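Local structure of uncharacterized protein Atu1656 (Agrobacterium tumefaciens, 2OJH) at residues D229-S235 with R250-M256; F221-P226 with M274-S280; F107-I112 with T126-Y132. The protein is of unknown function but belongs to the TolB family and folds as a six-bladed beta-propeller. The contacts are given in a common frame with arbitrary orientation. Where two conformers were deposited one is given. Numbering follows the deposited sequence.

How the contacts relate
Within a propeller blade, strands are hydrogen-bonded side by side; blades meet through packing and selected hydrogen bonds. Contact 1 pairs the middle strands of one blade, whereas contacts 2 and 3 reach between blades. Contact 2 sets that blade's innermost strand against 274-280 near the propeller centre. Contacts 1 and 2, with centres about 9 Å apart, touch through probable hydrogen bonds between K230 O and S225 N (2.8 Å) and between V232 O and H223 N (3.0 Å). Contact 3, in other blades, is centred about 29 Å from contact 1 and about 22 Å from contact 2. Its Y132 side chain lies about 4 Å from a bound acetic acid, probably from the crystallisation liquor.

Contact 1 of 3, residues D229-S235 with R250-M256; sequences DKVVFVS and RVQLMDM
The F233 ring (chi1 65°, p) folds across the sheet onto the neighbouring strand: Q252 CB sits over its face, 3.6 Å from the F233 ring centroid in a CH-pi contact, and selenomethionine M254 brings SE obliquely to 4.6 Å from the same centroid, a Met-aromatic contact. Beneath them, extended strands 230-235 and 250-255 run antiparallel at 157°, their axes 4.6 Å apart. V231-M254, F233-Q252 and S235-R250 are hydrogen-bonded pairs. V231 N lies 2.8 Å from M254 O, and Q252 N lies 2.8 Å from F233 O. S235 N lies 2.9 Å from R250 O. V232-L253 and V234-V251 alternate with them and turn apolar side chains to the opposite face, where V232 CG2 meets V251 CG1 at 3.8 Å. At one end K230 NZ makes a salt bridge to D255 OD1 (2.8 Å), while D255 OD2 is hydrogen-bonded to N260. Such pairing is that of the second and third strands of a four-stranded beta-propeller blade.

Contact 2 of 3, residues F221-P226 with M274-S280; sequences FPHPSP and MNSPNWS
H223 loses more surface here than any other residue, because its imidazole is inserted into the curve of 274-280. Near the end of strand 217-224, H223 itself is extended (phi -126°, psi 106°); its side chain (chi1 -52°, m; chi2 -65°) points toward the loop, and H223 NE2 donates a 2.8 Å hydrogen bond to M274 O. P277 CA lies over the ring, 3.9 Å from the H223 centroid in a CH-pi contact. The other ring nitrogen, ND1, is hydrogen-bonded to D179, on the neighbouring blade.

W279 answers from the loop. With chi1 -75° (m) and chi2 93°, its indole reaches back so that W279 NE1 donates to H223 O at 2.8 Å. The backbone of 221-226 then crosses the indole: S225 CA stands 3.5 Å from the centroid of the W279 five-membered ring, almost on its normal, while P226 CD packs against W279 CB at 3.3 Å. Here neighbouring blades of the beta-propeller pack near its centre: the innermost strand of one, 217-224, faces an irregular segment that precedes strand 285-291. W279 also meets F286 of that strand edge-to-face.

F221 supplies the third large surface. Its backbone adopts left-handed values (phi 58°, psi 51°), and the side chain points toward the loop, with F221 CB 4.1 Å from CG of selenomethionine M274 and F221 CE1 3.4 Å from N275 ND2, an amide nitrogen hydrogen-bonded to Q271. Paired CA atoms run F221-N275 at 5.7 Å, H223-P277 at 5.8 Å and S225-W279 at 6.2 Å.

Contact 3 of 3, residues F107-I112 with T126-Y132; sequences FGKSAI and TKNLPSY
S110 engages S131 twice: its side chain (chi1 -175°, t) donates from S110 OG to S131 O at 2.8 Å, and its carbonyl receives S131 N, with S110 O to S131 N at 2.9 Å. These two bonds join consecutive blades of the beta-propeller, where the chain leaves outer strand 123-124 of one blade and enters strand 131-136, the first of the next. A third bond, 3.0 Å from I112 N to T126 OG1, extends the pairing within the first blade, tying the start of strand 111-116 to the threonine, whose chi1 of 55° (p) sets the hydroxyl.

The peptide before P130 is cis, and S131 OG (chi1 -58°, m) donates to N128 O at 2.7 Å, while R149 of the next blade is hydrogen-bonded to both P130 O and S131 OG. Nearest CA atoms pair S110 with P130 at 4.8 Å and A111 with S131 at 5.3 Å. A water bridges the segments, 3.0 Å from S110 N and 3.0 Å from Y132 OH; beside it the tyrosine ring approaches the serine, Y132 CE1 lying 3.3 Å from S110 CB.

Packing completes the joint. I112 (m, t) sends CD1 to 3.8 Å from S131 CB. Near the surface, L129 (m, t) fills the space between A111 and the 107-109 loop: L129 CD2 touches A111 CB at 3.7 Å, and L129 CD1 touches F107 CB at 3.6 Å.

Contact 1 of 3, residues D229-S235 with R250-M256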
loop_
_atom_site.group_PDB
_atom_site.type_symbol
_atom_site.label_atom_id
_atom_site.label_comp_id
_atom_site.label_asym_id
_atom_site.label_seq_id
_atom_site.Cartn_x
_atom_site.Cartn_y
_atom_site.Cartn_z
ATOM N N ASP A 229 -1.930 15.457 7.713
ATOM C CA ASP A 229 -3.286 15.944 8.000
ATOM C C ASP A 229 -4.406 14.983 7.565
ATOM O O ASP A 229 -5.539 15.103 8.029
ATOM C CB ASP A 229 -3.541 17.361 7.411
ATOM C CG ASP A 229 -3.370 17.427 5.876
ATOM O OD1 ASP A 229 -2.548 16.676 5.323
ATOM O OD2 ASP A 229 -4.068 18.247 5.232
ATOM N N LYS A 230 -4.087 14.051 6.666
ATOM C CA LYS A 230 -5.121 13.264 5.981
ATOM C C LYS A 230 -4.708 11.818 5.807
ATOM O O LYS A 230 -3.515 11.479 5.714
ATOM C CB LYS A 230 -5.421 13.854 4.580
ATOM C CG LYS A 230 -6.075 15.251 4.526
ATOM C CD LYS A 230 -7.484 15.228 5.088
ATOM C CE LYS A 230 -8.163 16.595 4.934
ATOM N NZ LYS A 230 -9.433 16.720 5.727
ATOM N N VAL A 231 -5.726 10.969 5.742
ATOM C CA VAL A 231 -5.575 9.561 5.392
ATOM C C VAL A 231 -6.524 9.266 4.225
ATOM O O VAL A 231 -7.737 9.558 4.315
ATOM C CB VAL A 231 -5.986 8.655 6.612
ATOM C CG1 VAL A 231 -6.030 7.168 6.223
ATOM C CG2 VAL A 231 -5.033 8.901 7.817
ATOM N N VAL A 232 -5.986 8.640 3.174
ATOM C CA VAL A 232 -6.800 8.163 2.039
ATOM C C VAL A 232 -6.988 6.638 2.197
ATOM O O VAL A 232 -6.119 5.944 2.740
ATOM C CB VAL A 232 -6.122 8.539 0.656
ATOM C CG1 VAL A 232 -4.846 7.766 0.447
ATOM C CG2 VAL A 232 -7.066 8.318 -0.526
ATOM N N PHE A 233 -8.114 6.112 1.732
ATOM C CA PHE A 233 -8.400 4.696 1.898
ATOM C C PHE A 233 -9.557 4.351 0.968
ATOM O O PHE A 233 -10.124 5.245 0.339
ATOM C CB PHE A 233 -8.682 4.320 3.376
ATOM C CG PHE A 233 -9.939 4.948 3.961
ATOM C CD1 PHE A 233 -9.905 6.236 4.455
ATOM C CD2 PHE A 233 -11.113 4.215 4.084
ATOM C CE1 PHE A 233 -11.051 6.813 5.023
ATOM C CE2 PHE A 233 -12.280 4.802 4.628
ATOM C CZ PHE A 233 -12.234 6.085 5.086
ATOM N N VAL A 234 -9.836 3.059 0.811
ATOM C CA VAL A 234 -10.946 2.600 -0.030
ATOM C C VAL A 234 -12.043 2.002 0.852
ATOM O O VAL A 234 -11.732 1.263 1.776
ATOM C CB VAL A 234 -10.481 1.517 -0.987
ATOM C CG1 VAL A 234 -11.655 0.881 -1.738
ATOM C CG2 VAL A 234 -9.449 2.074 -1.989
ATOM N N SER A 235 -13.308 2.273 0.536
ATOM C CA SER A 235 -14.470 1.657 1.207
ATOM C C SER A 235 -15.225 0.744 0.240
ATOM O O SER A 235 -15.717 1.206 -0.794
ATOM C CB SER A 235 -15.449 2.724 1.716
ATOM O OG SER A 235 -14.975 3.313 2.924
ATOM N N ARG A 250 -15.464 3.209 -3.221
ATOM C CA ARG A 250 -15.357 4.638 -2.941
ATOM C C ARG A 250 -13.936 4.904 -2.473
ATOM O O ARG A 250 -13.436 4.173 -1.632
ATOM C CB ARG A 250 -16.323 5.041 -1.824
ATOM C CG ARG A 250 -17.806 4.851 -2.133
ATOM C CD ARG A 250 -18.665 5.009 -0.871
ATOM N NE ARG A 250 -20.072 5.297 -1.166
ATOM C CZ ARG A 250 -21.010 4.381 -1.413
ATOM N NH1 ARG A 250 -20.711 3.085 -1.421
ATOM N NH2 ARG A 250 -22.259 4.765 -1.659
ATOM N N VAL A 251 -13.286 5.926 -3.024
ATOM C CA VAL A 251 -11.996 6.378 -2.520
ATOM C C VAL A 251 -12.348 7.485 -1.516
ATOM O O VAL A 251 -13.002 8.477 -1.867
ATOM C CB VAL A 251 -11.059 6.848 -3.652
ATOM C CG1 VAL A 251 -9.760 7.461 -3.103
ATOM C CG2 VAL A 251 -10.728 5.670 -4.596
ATOM N N GLN A 252 -11.941 7.270 -0.265
ATOM C CA GLN A 252 -12.312 8.118 0.832
ATOM C C GLN A 252 -11.122 8.872 1.362
ATOM O O GLN A 252 -9.978 8.444 1.198
ATOM C CB GLN A 252 -12.853 7.280 1.993
ATOM C CG GLN A 252 -13.951 6.325 1.644
ATOM C CD GLN A 252 -15.262 7.020 1.519
ATOM O OE1 GLN A 252 -15.646 7.406 0.431
ATOM N NE2 GLN A 252 -15.949 7.226 2.636
ATOM N N LEU A 253 -11.415 9.974 2.048
ATOM C CA LEU A 253 -10.397 10.759 2.725
ATOM C C LEU A 253 -10.957 11.176 4.079
ATOM O O LEU A 253 -12.174 11.433 4.211
ATOM C CB LEU A 253 -10.039 12.008 1.902
ATOM C CG LEU A 253 -8.747 12.778 2.226
ATOM C CD1 LEU A 253 -7.560 12.021 1.757
ATOM C CD2 LEU A 253 -8.722 14.196 1.582
HETATM N N MSE A 254 -10.072 11.225 5.074
HETATM C CA MSE A 254 -10.421 11.715 6.412
HETATM C C MSE A 254 -9.217 12.341 7.121
HETATM O O MSE A 254 -8.072 12.157 6.700
HETATM C CB MSE A 254 -10.927 10.551 7.251
HETATM C CG MSE A 254 -9.830 9.530 7.514
HETATM SE SE MSE A 254 -10.522 7.929 8.385
HETATM C CE MSE A 254 -8.941 6.811 8.193
ATOM N N ASP A 255 -9.494 13.050 8.217
ATOM C CA ASP A 255 -8.452 13.596 9.107
ATOM C C ASP A 255 -7.699 12.444 9.800
ATOM O O ASP A 255 -8.228 11.323 9.891
ATOM C CB ASP A 255 -9.089 14.521 10.166
ATOM C CG ASP A 255 -9.761 15.765 9.561
ATOM O OD1 ASP A 255 -9.416 16.156 8.427
ATOM O OD2 ASP A 255 -10.641 16.372 10.226
HETATM N N MSE A 256 -6.477 12.701 10.283
HETATM C CA MSE A 256 -5.720 11.695 11.061
HETATM C C MSE A 256 -6.512 11.019 12.191
HETATM O O MSE A 256 -6.285 9.847 12.500
HETATM C CB MSE A 256 -4.480 12.300 11.704
HETATM C CG MSE A 256 -3.468 12.828 10.769
HETATM SE SE MSE A 256 -2.836 11.522 9.478
HETATM C CE MSE A 256 -1.822 10.374 10.592
HETATM O O HOH W 1 -5.808 15.712 10.862
HETATM O O HOH W 2 -16.030 5.052 4.758
#

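Contact 2 of 3, residues F221-P226 with M274-S280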
loop_
_atom_site.group_PDB
_atom_site.type_symbol
_atom_site.label_atom_id
_atom_site.label_comp_id
_atom_site.label_asym_id
_atom_site.label_seq_id
_atom_site.Cartn_x
_atom_site.Cartn_y
_atom_site.Cartn_z
ATOM N N PHE A 221 -6.750 -0.477 2.976
ATOM C CA PHE A 221 -5.659 0.291 2.408
ATOM C C PHE A 221 -5.466 1.720 2.964
ATOM O O PHE A 221 -5.342 2.667 2.173
ATOM C CB PHE A 221 -5.779 0.370 0.863
ATOM C CG PHE A 221 -6.333 -0.872 0.216
ATOM C CD1 PHE A 221 -5.657 -2.110 0.318
ATOM C CD2 PHE A 221 -7.522 -0.803 -0.511
ATOM C CE1 PHE A 221 -6.204 -3.281 -0.257
ATOM C CE2 PHE A 221 -8.076 -1.963 -1.109
ATOM C CZ PHE A 221 -7.419 -3.203 -0.983
ATOM N N PRO A 222 -5.397 1.896 4.304
ATOM C CA PRO A 222 -5.084 3.260 4.804
ATOM C C PRO A 222 -3.665 3.741 4.479
ATOM O O PRO A 222 -2.665 3.011 4.710
ATOM C CB PRO A 222 -5.337 3.136 6.325
ATOM C CG PRO A 222 -5.075 1.663 6.633
ATOM C CD PRO A 222 -5.633 0.944 5.416
ATOM N N HIS A 223 -3.578 4.939 3.870
ATOM C CA HIS A 223 -2.316 5.615 3.688
ATOM C C HIS A 223 -2.366 7.033 4.256
ATOM O O HIS A 223 -3.014 7.902 3.692
ATOM C CB HIS A 223 -1.910 5.588 2.201
ATOM C CG HIS A 223 -1.933 4.212 1.608
ATOM N ND1 HIS A 223 -1.081 3.215 2.027
ATOM C CD2 HIS A 223 -2.728 3.654 0.662
ATOM C CE1 HIS A 223 -1.318 2.115 1.335
ATOM N NE2 HIS A 223 -2.304 2.357 0.489
ATOM N N PRO A 224 -1.718 7.245 5.410
ATOM C CA PRO A 224 -1.480 8.589 5.915
ATOM C C PRO A 224 -0.618 9.445 4.958
ATOM O O PRO A 224 0.424 8.990 4.456
ATOM C CB PRO A 224 -0.759 8.355 7.238
ATOM C CG PRO A 224 -1.073 6.963 7.637
ATOM C CD PRO A 224 -1.234 6.204 6.337
ATOM N N SER A 225 -1.079 10.664 4.710
ATOM C CA SER A 225 -0.351 11.618 3.865
ATOM C C SER A 225 0.960 12.032 4.542
ATOM O O SER A 225 0.984 12.231 5.765
ATOM C CB SER A 225 -1.228 12.854 3.636
ATOM O OG SER A 225 -0.504 13.922 3.049
ATOM N N PRO A 226 2.051 12.180 3.767
ATOM C CA PRO A 226 3.285 12.705 4.380
ATOM C C PRO A 226 3.142 14.095 5.021
ATOM O O PRO A 226 4.015 14.516 5.809
ATOM C CB PRO A 226 4.279 12.758 3.223
ATOM C CG PRO A 226 3.532 12.449 1.998
ATOM C CD PRO A 226 2.216 11.866 2.334
HETATM N N MSE A 274 -4.946 0.851 -4.801
HETATM C CA MSE A 274 -3.940 1.532 -3.975
HETATM C C MSE A 274 -3.394 0.632 -2.859
HETATM O O MSE A 274 -3.364 1.046 -1.692
HETATM C CB MSE A 274 -4.477 2.864 -3.378
HETATM C CG MSE A 274 -5.631 2.701 -2.453
HETATM SE SE MSE A 274 -6.222 4.415 -1.682
HETATM C CE MSE A 274 -6.615 5.342 -3.395
ATOM N N ASN A 275 -2.940 -0.590 -3.178
ATOM C CA ASN A 275 -2.550 -1.467 -2.051
ATOM C C ASN A 275 -1.428 -0.882 -1.226
ATOM O O ASN A 275 -1.382 -1.063 0.002
ATOM C CB ASN A 275 -2.125 -2.875 -2.507
ATOM C CG ASN A 275 -3.218 -3.588 -3.190
ATOM O OD1 ASN A 275 -3.491 -3.321 -4.363
ATOM N ND2 ASN A 275 -3.891 -4.485 -2.467
ATOM N N SER A 276 -0.505 -0.215 -1.904
ATOM C CA SER A 276 0.750 0.203 -1.298
ATOM C C SER A 276 0.803 1.736 -1.101
ATOM O O SER A 276 -0.012 2.462 -1.701
ATOM C CB SER A 276 1.908 -0.251 -2.174
ATOM O OG SER A 276 2.072 -1.656 -2.064
ATOM N N PRO A 277 1.736 2.230 -0.260
ATOM C CA PRO A 277 1.789 3.673 0.031
ATOM C C PRO A 277 1.842 4.514 -1.237
ATOM O O PRO A 277 2.763 4.352 -2.052
ATOM C CB PRO A 277 3.045 3.832 0.871
ATOM C CG PRO A 277 3.274 2.499 1.515
ATOM C CD PRO A 277 2.750 1.470 0.506
ATOM N N ASN A 278 0.823 5.360 -1.444
ATOM C CA ASN A 278 0.661 6.016 -2.767
ATOM C C ASN A 278 0.770 7.569 -2.871
ATOM O O ASN A 278 0.395 8.155 -3.893
ATOM C CB ASN A 278 -0.676 5.577 -3.333
ATOM C CG ASN A 278 -1.815 5.954 -2.434
ATOM O OD1 ASN A 278 -1.636 6.092 -1.217
ATOM N ND2 ASN A 278 -2.984 6.168 -3.019
ATOM N N TRP A 279 1.260 8.238 -1.826
ATOM C CA TRP A 279 1.230 9.702 -1.790
ATOM C C TRP A 279 2.458 10.234 -2.470
ATOM O O TRP A 279 3.573 9.676 -2.320
ATOM C CB TRP A 279 1.212 10.219 -0.336
ATOM C CG TRP A 279 -0.126 10.078 0.368
ATOM C CD1 TRP A 279 -0.552 9.047 1.151
ATOM C CD2 TRP A 279 -1.207 11.009 0.299
ATOM N NE1 TRP A 279 -1.848 9.291 1.598
ATOM C CE2 TRP A 279 -2.253 10.507 1.102
ATOM C CE3 TRP A 279 -1.374 12.249 -0.332
ATOM C CZ2 TRP A 279 -3.470 11.187 1.243
ATOM C CZ3 TRP A 279 -2.574 12.932 -0.175
ATOM C CH2 TRP A 279 -3.600 12.398 0.592
ATOM N N SER A 280 2.270 11.326 -3.204
ATOM C CA SER A 280 3.381 12.200 -3.595
ATOM C C SER A 280 4.130 12.654 -2.335
ATOM O O SER A 280 3.525 12.806 -1.260
ATOM C CB SER A 280 2.800 13.429 -4.287
ATOM O OG SER A 280 3.806 14.387 -4.488
#

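Contact 3 of 3, residues F107-I112 with T126-Y132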
loop_
_atom_site.group_PDB
_atom_site.type_symbol
_atom_site.label_atom_id
_atom_site.label_comp_id
_atom_site.label_asym_id
_atom_site.label_seq_id
_atom_site.Cartn_x
_atom_site.Cartn_y
_atom_site.Cartn_z
ATOM N N PHE A 107 9.785 -19.466 -2.051
ATOM C CA PHE A 107 9.098 -20.312 -1.081
ATOM C C PHE A 107 7.646 -20.615 -1.421
ATOM O O PHE A 107 6.976 -21.324 -0.666
ATOM C CB PHE A 107 9.199 -19.689 0.315
ATOM C CG PHE A 107 10.617 -19.361 0.722
ATOM C CD1 PHE A 107 11.497 -20.371 1.102
ATOM C CD2 PHE A 107 11.077 -18.049 0.694
ATOM C CE1 PHE A 107 12.799 -20.081 1.455
ATOM C CE2 PHE A 107 12.394 -17.750 1.058
ATOM C CZ PHE A 107 13.236 -18.766 1.439
ATOM N N GLY A 108 7.164 -20.111 -2.555
ATOM C CA GLY A 108 5.808 -20.426 -3.018
ATOM C C GLY A 108 4.767 -19.620 -2.280
ATOM O O GLY A 108 3.565 -19.817 -2.464
ATOM N N LYS A 109 5.229 -18.713 -1.429
ATOM C CA LYS A 109 4.347 -17.805 -0.698
ATOM C C LYS A 109 5.067 -16.507 -0.418
ATOM O O LYS A 109 6.289 -16.463 -0.457
ATOM C CB LYS A 109 3.790 -18.417 0.579
ATOM C CG LYS A 109 4.774 -18.945 1.560
ATOM C CD LYS A 109 4.048 -19.942 2.456
ATOM C CE LYS A 109 5.027 -20.900 3.075
ATOM N NZ LYS A 109 4.360 -21.931 3.929
ATOM N N SER A 110 4.297 -15.452 -0.157
ATOM C CA SER A 110 4.881 -14.110 -0.102
ATOM C C SER A 110 5.983 -13.969 0.938
ATOM O O SER A 110 5.762 -14.273 2.115
ATOM C CB SER A 110 3.795 -13.079 0.190
ATOM O OG SER A 110 4.342 -11.769 0.117
ATOM N N ALA A 111 7.149 -13.496 0.490
ATOM C CA ALA A 111 8.281 -13.170 1.350
ATOM C C ALA A 111 8.786 -11.778 0.978
ATOM O O ALA A 111 8.804 -11.399 -0.209
ATOM C CB ALA A 111 9.425 -14.198 1.145
ATOM N N ILE A 112 9.208 -11.022 1.990
ATOM C CA ILE A 112 9.584 -9.623 1.819
ATOM C C ILE A 112 11.085 -9.549 1.501
ATOM O O ILE A 112 11.896 -10.255 2.108
ATOM C CB ILE A 112 9.188 -8.786 3.077
ATOM C CG1 ILE A 112 7.648 -8.726 3.209
ATOM C CG2 ILE A 112 9.718 -7.383 2.974
ATOM C CD1 ILE A 112 7.199 -8.079 4.545
ATOM N N THR A 126 12.212 -11.483 5.568
ATOM C CA THR A 126 11.358 -12.259 6.446
ATOM C C THR A 126 11.502 -13.775 6.312
ATOM O O THR A 126 11.251 -14.345 5.242
ATOM C CB THR A 126 9.912 -11.935 6.183
ATOM O OG1 THR A 126 9.638 -12.133 4.789
ATOM C CG2 THR A 126 9.629 -10.501 6.564
ATOM N N LYS A 127 11.885 -14.422 7.412
ATOM C CA LYS A 127 12.016 -15.865 7.445
ATOM C C LYS A 127 10.704 -16.551 7.782
ATOM O O LYS A 127 10.595 -17.751 7.595
ATOM C CB LYS A 127 13.108 -16.277 8.430
ATOM C CG LYS A 127 14.509 -15.857 7.967
ATOM C CD LYS A 127 15.517 -16.071 9.054
ATOM C CE LYS A 127 16.859 -15.463 8.659
ATOM N NZ LYS A 127 17.801 -15.713 9.763
ATOM N N ASN A 128 9.728 -15.791 8.279
ATOM C CA ASN A 128 8.421 -16.323 8.697
ATOM C C ASN A 128 7.370 -15.861 7.710
ATOM O O ASN A 128 7.228 -14.649 7.480
ATOM C CB ASN A 128 8.085 -15.842 10.102
ATOM C CG ASN A 128 9.116 -16.304 11.155
ATOM O OD1 ASN A 128 9.606 -17.431 11.115
ATOM N ND2 ASN A 128 9.434 -15.422 12.097
ATOM N N LEU A 129 6.663 -16.824 7.104
ATOM C CA LEU A 129 5.846 -16.576 5.908
ATOM C C LEU A 129 4.412 -17.035 6.093
ATOM O O LEU A 129 4.132 -17.849 6.980
ATOM C CB LEU A 129 6.464 -17.280 4.684
ATOM C CG LEU A 129 7.957 -17.048 4.494
ATOM C CD1 LEU A 129 8.503 -17.775 3.272
ATOM C CD2 LEU A 129 8.274 -15.542 4.373
ATOM N N PRO A 130 3.485 -16.487 5.283
ATOM C CA PRO A 130 3.750 -15.395 4.362
ATOM C C PRO A 130 3.759 -14.018 5.047
ATOM O O PRO A 130 3.073 -13.806 6.067
ATOM C CB PRO A 130 2.574 -15.464 3.388
ATOM C CG PRO A 130 1.474 -16.047 4.158
ATOM C CD PRO A 130 2.072 -16.923 5.226
ATOM N N SER A 131 4.526 -13.101 4.471
ATOM C CA SER A 131 4.594 -11.715 4.930
ATOM C C SER A 131 4.427 -10.721 3.761
ATOM O O SER A 131 5.008 -10.907 2.684
ATOM C CB SER A 131 5.905 -11.475 5.661
ATOM O OG SER A 131 6.048 -12.365 6.758
ATOM N N TYR A 132 3.600 -9.685 3.972
ATOM C CA TYR A 132 3.206 -8.747 2.903
ATOM C C TYR A 132 3.666 -7.321 3.244
ATOM O O TYR A 132 3.168 -6.716 4.178
ATOM C CB TYR A 132 1.692 -8.797 2.701
ATOM C CG TYR A 132 1.210 -10.195 2.396
ATOM C CD1 TYR A 132 1.163 -10.667 1.071
ATOM C CD2 TYR A 132 0.818 -11.057 3.423
ATOM C CE1 TYR A 132 0.707 -11.958 0.783
ATOM C CE2 TYR A 132 0.410 -12.339 3.147
ATOM C CZ TYR A 132 0.351 -12.780 1.822
ATOM O OH TYR A 132 -0.086 -14.058 1.566
HETATM O O HOH W 3 1.364 -15.562 -0.537
#